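Local atomic coordinates of probable ferredoxin-dependent nitrite reductase NirA (Mycobacterium tuberculosis, PDB entry 1ZJ8), a protein that catalyses the six-electron reduction of sulfite to sulfide with electrons from ferredoxin, using a siroheme and a [4Fe-4S] cluster. Residues Q446-V449 and P450-E453; G533-I536 and D537-V540. All coordinates share one frame; numbering follows the deposited sequence.

Contact 1: residues Q446-V449 and P450-E453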
loop_
_atom_site.group_PDB
_atom_site.type_symbol
_atom_site.label_atom_id
_atom_site.label_comp_id
_atom_site.label_asym_id
_atom_site.label_seq_id
_atom_site.Cartn_x
_atom_site.Cartn_y
_atom_site.Cartn_z
ATOM N N GLN A 446 15.825 8.768 3.255
ATOM C CA GLN A 446 16.244 9.964 2.513
ATOM C C GLN A 446 17.760 10.140 2.513
ATOM O O GLN A 446 18.327 10.727 1.583
ATOM C CB GLN A 446 15.592 11.236 3.087
ATOM C CG GLN A 446 14.072 11.197 3.211
ATOM C CD GLN A 446 13.418 10.841 1.918
ATOM O OE1 GLN A 446 13.887 11.238 0.856
ATOM N NE2 GLN A 446 12.333 10.072 1.988
ATOM N N HIS A 447 18.401 9.626 3.563
ATOM C CA HIS A 447 19.859 9.649 3.686
ATOM C C HIS A 447 20.488 8.370 3.171
ATOM O O HIS A 447 21.648 8.369 2.746
ATOM C CB HIS A 447 20.270 9.778 5.166
ATOM C CG HIS A 447 19.824 11.051 5.831
ATOM N ND1 HIS A 447 18.565 11.208 6.385
ATOM C CD2 HIS A 447 20.481 12.218 6.056
ATOM C CE1 HIS A 447 18.462 12.421 6.901
ATOM N NE2 HIS A 447 19.609 13.054 6.715
ATOM N N LEU A 448 19.733 7.275 3.232
ATOM C CA LEU A 448 20.299 5.954 3.018
ATOM C C LEU A 448 20.484 5.679 1.543
ATOM O O LEU A 448 21.511 5.130 1.156
ATOM C CB LEU A 448 19.420 4.902 3.680
ATOM C CG LEU A 448 19.893 3.448 3.618
ATOM C CD1 LEU A 448 21.288 3.292 4.208
ATOM C CD2 LEU A 448 18.873 2.552 4.322
ATOM N N VAL A 449 19.509 6.088 0.729
ATOM C CA VAL A 449 19.575 5.935 -0.724
ATOM C C VAL A 449 20.852 6.578 -1.317
ATOM O O VAL A 449 21.616 5.894 -1.998
ATOM C CB VAL A 449 18.276 6.458 -1.395
ATOM C CG1 VAL A 449 18.509 6.717 -2.875
ATOM C CG2 VAL A 449 17.128 5.478 -1.191
ATOM N N PRO A 450 21.102 7.876 -1.048
ATOM C CA PRO A 450 22.378 8.529 -1.422
ATOM C C PRO A 450 23.635 7.823 -0.926
ATOM O O PRO A 450 24.576 7.615 -1.712
ATOM C CB PRO A 450 22.300 9.892 -0.736
ATOM C CG PRO A 450 20.881 10.130 -0.422
ATOM C CD PRO A 450 20.158 8.816 -0.413
ATOM N N GLU A 451 23.652 7.461 0.355
ATOM C CA GLU A 451 24.782 6.687 0.906
ATOM C C GLU A 451 25.073 5.469 0.035
ATOM O O GLU A 451 26.173 5.346 -0.501
ATOM C CB GLU A 451 24.541 6.225 2.347
ATOM C CG GLU A 451 25.811 5.656 2.989
ATOM C CD GLU A 451 25.598 5.111 4.393
ATOM O OE1 GLU A 451 24.679 5.577 5.109
ATOM O OE2 GLU A 451 26.363 4.195 4.769
ATOM N N LEU A 452 24.063 4.609 -0.131
ATOM C CA LEU A 452 24.151 3.414 -0.967
ATOM C C LEU A 452 24.589 3.743 -2.387
ATOM O O LEU A 452 25.452 3.065 -2.947
ATOM C CB LEU A 452 22.791 2.710 -0.993
ATOM C CG LEU A 452 22.344 2.101 0.347
ATOM C CD1 LEU A 452 20.948 1.487 0.273
ATOM C CD2 LEU A 452 23.353 1.062 0.833
ATOM N N GLU A 453 23.999 4.792 -2.956
ATOM C CA GLU A 453 24.320 5.222 -4.307
ATOM C C GLU A 453 25.814 5.467 -4.508
ATOM O O GLU A 453 26.408 4.934 -5.433
ATOM C CB GLU A 453 23.522 6.478 -4.651
ATOM C CG GLU A 453 22.153 6.190 -5.249
ATOM C CD GLU A 453 21.292 7.443 -5.393
ATOM O OE1 GLU A 453 21.794 8.518 -4.959
ATOM O OE2 GLU A 453 20.141 7.350 -5.927
#

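Contact 2: residues G533-I536 and D537-V540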
loop_
_atom_site.group_PDB
_atom_site.type_symbol
_atom_site.label_atom_id
_atom_site.label_comp_id
_atom_site.label_asym_id
_atom_site.label_seq_id
_atom_site.Cartn_x
_atom_site.Cartn_y
_atom_site.Cartn_z
ATOM N N GLY A 533 23.427 0.772 6.252
ATOM C CA GLY A 533 24.290 0.968 5.087
ATOM C C GLY A 533 25.477 0.038 5.094
ATOM O O GLY A 533 25.850 -0.514 4.060
ATOM N N ASP A 534 26.081 -0.135 6.262
ATOM C CA ASP A 534 27.182 -1.082 6.420
ATOM C C ASP A 534 26.743 -2.484 6.040
ATOM O O ASP A 534 27.402 -3.171 5.265
ATOM C CB ASP A 534 27.662 -1.124 7.875
ATOM C CG ASP A 534 28.287 0.178 8.341
ATOM O OD1 ASP A 534 29.184 0.696 7.657
ATOM O OD2 ASP A 534 27.905 0.665 9.421
ATOM N N TYR A 535 25.623 -2.905 6.608
ATOM C CA TYR A 535 25.113 -4.251 6.388
ATOM C C TYR A 535 24.773 -4.534 4.922
ATOM O O TYR A 535 25.186 -5.552 4.371
ATOM C CB TYR A 535 23.875 -4.494 7.250
ATOM C CG TYR A 535 23.181 -5.766 6.873
ATOM C CD1 TYR A 535 23.518 -6.962 7.478
ATOM C CD2 TYR A 535 22.230 -5.782 5.872
ATOM C CE1 TYR A 535 22.910 -8.129 7.113
ATOM C CE2 TYR A 535 21.614 -6.939 5.498
ATOM C CZ TYR A 535 21.950 -8.110 6.121
ATOM O OH TYR A 535 21.325 -9.283 5.748
ATOM N N ILE A 536 23.995 -3.641 4.313
ATOM C CA ILE A 536 23.622 -3.771 2.904
ATOM C C ILE A 536 24.872 -3.882 2.026
ATOM O O ILE A 536 24.948 -4.738 1.147
ATOM C CB ILE A 536 22.815 -2.547 2.383
ATOM C CG1 ILE A 536 21.488 -2.373 3.106
ATOM C CG2 ILE A 536 22.534 -2.685 0.887
ATOM C CD1 ILE A 536 20.610 -3.527 2.971
ATOM N N ASP A 537 25.832 -2.990 2.263
ATOM C CA ASP A 537 27.096 -2.994 1.547
ATOM C C ASP A 537 27.790 -4.343 1.694
ATOM O O ASP A 537 28.158 -4.966 0.694
ATOM C CB ASP A 537 27.994 -1.875 2.081
ATOM C CG ASP A 537 29.387 -1.865 1.444
ATOM O OD1 ASP A 537 29.648 -1.008 0.574
ATOM O OD2 ASP A 537 30.235 -2.699 1.829
ATOM N N ARG A 538 27.957 -4.788 2.943
ATOM C CA ARG A 538 28.593 -6.069 3.238
ATOM C C ARG A 538 27.926 -7.168 2.421
ATOM O O ARG A 538 28.583 -7.816 1.612
ATOM C CB ARG A 538 28.497 -6.359 4.739
ATOM C CG ARG A 538 29.204 -7.613 5.228
ATOM C CD ARG A 538 29.452 -7.538 6.745
ATOM N NE ARG A 538 28.237 -7.340 7.550
ATOM C CZ ARG A 538 27.930 -6.251 8.278
ATOM N NH1 ARG A 538 28.709 -5.169 8.325
ATOM N NH2 ARG A 538 26.791 -6.234 8.967
ATOM N N VAL A 539 26.614 -7.327 2.597
ATOM C CA VAL A 539 25.885 -8.462 2.029
ATOM C C VAL A 539 25.842 -8.440 0.504
ATOM O O VAL A 539 25.943 -9.478 -0.148
ATOM C CB VAL A 539 24.438 -8.558 2.599
ATOM C CG1 VAL A 539 23.464 -7.627 1.869
ATOM C CG2 VAL A 539 23.932 -9.985 2.522
ATOM N N VAL A 540 25.709 -7.250 -0.058
ATOM C CA VAL A 540 25.608 -7.098 -1.500
ATOM C C VAL A 540 26.975 -7.354 -2.132
ATOM O O VAL A 540 27.062 -7.884 -3.227
ATOM C CB VAL A 540 25.054 -5.695 -1.885
ATOM C CG1 VAL A 540 25.202 -5.431 -3.377
ATOM C CG2 VAL A 540 23.581 -5.555 -1.459
#

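Contact 1: residues Q446-V449 and P450-E453
Glu453 OE2 is gripped by two residues of the same chain, a salt bridge to Arg422 and a hydrogen bond to Ser419, while CG1 of Val449, one turn earlier, lies 3.5 Å from this same OE2. With chi2 at 171° the glutamate chain is extended beyond CG, which carries the carboxylate past the valine to its partners; Val449 CG1 gives it an apolar flank, and Val449 also packs on Arg422. The backbones of the two residues are joined as well, Glu453 N donating to Val449 O at 2.8 Å. On the buried side of the helix, Leu448 and Leu452 slant past each other, the branch carbon CG of Leu448 standing 4.0 Å from the methyl CD1 of Leu452. Their backbone bond, Leu452 N to Leu448 O at 2.9 Å, is almost straight, with 177° at the hydrogen. Both leucines also reach the helix 532-545, Leu448 at Leu532 and Leu452 at Ile536. The next bond back, from Glu451 N to His447 O, is longer at 3.2 Å, and its donor is tilted 24° out of the carbonyl plane. Here Pro450 interrupts the ladder: its N has no hydrogen to give to Gln446 O, and the ring carbon CG faces that oxygen instead, 3.3 Å away. The helix is kinked at this point. Glu451 stretches out straight along the other flank, its OE1 4.2 Å from Leu448 CD1 and its OE2 in a salt bridge with Arg455, one turn on. A proline kink within a helix is what these residues form, and that helix, 442-455, belongs to the beta-alpha-beta crossover between the parallel neighbouring strands 425-427 and 469-472 of the 4Fe-4S domain.

Contact 2: residues G533-I536 and D537-V540
Arg538 folds back along its own helix onto the turn formed by Asp534 and Tyr535. Its CB lies 3.4 Å from Asp534 O, the carbonyl that also accepts the backbone N-H of Arg538. From there the chain leaves with CG opposite the backbone N (chi1 -176°), and a bend at chi3 (57°) swings the guanidinium toward the start of the helix. NE is hydrogen-bonded to the carbonyl oxygen of Arg566, the last residue of the chain. CZ comes 3.9 Å from Tyr535 CA, which sits over one face of the guanidinium near its rim. NH1 passes Asp534 CB at 4.2 Å, but the carboxylate of that aspartate is not in contact with it and instead makes a salt bridge to Arg455. At the tip, NH2 meets the edge of the tyrosine ring, 3.7 Å from Tyr535 CD1 and near the ring plane, the two flat groups standing 82° apart. Helix 532-545 is amphipathic and packs against the mixed sheet of the 4Fe-4S domain: Tyr535 presses on Phe488, Val506 and Leu508, and Ile536 and Val539 on Ile486. The phenol OH of Tyr535 is hydrogen-bonded to the carbonyl oxygen of Leu565, so the C-terminal tail holds both this ring and the arginine. Farther round the ring, Val539 CG1 approaches Tyr535 CE2 obliquely at 4.1 Å. Ile536 and Val540 run side by side in the same direction, their CG2 methyls 3.9 Å apart.

Contact 1 comes first along the chain, on helix 442-455, and contact 2 follows on helix 532-545; their centres are about 12 Å apart. Strands 469-472, 486-494, 500-508 and 520-528 of one mixed sheet lie between them in sequence, all within the range of the second 4Fe-4S domain. The two helices touch directly: Leu452 CD2 meets Ile536 CG2 at 3.8 Å, and Leu448 CD1 lies 3.9 Å from Gly533 N. Arg455 adds a polar tie, bridging Glu451 and Asp534. Contact 1 is nearer the cofactors, with the side chain of Gln446 about 10 Å from the bound siroheme, whereas contact 2 lies away from the siroheme and the iron-sulfur cluster.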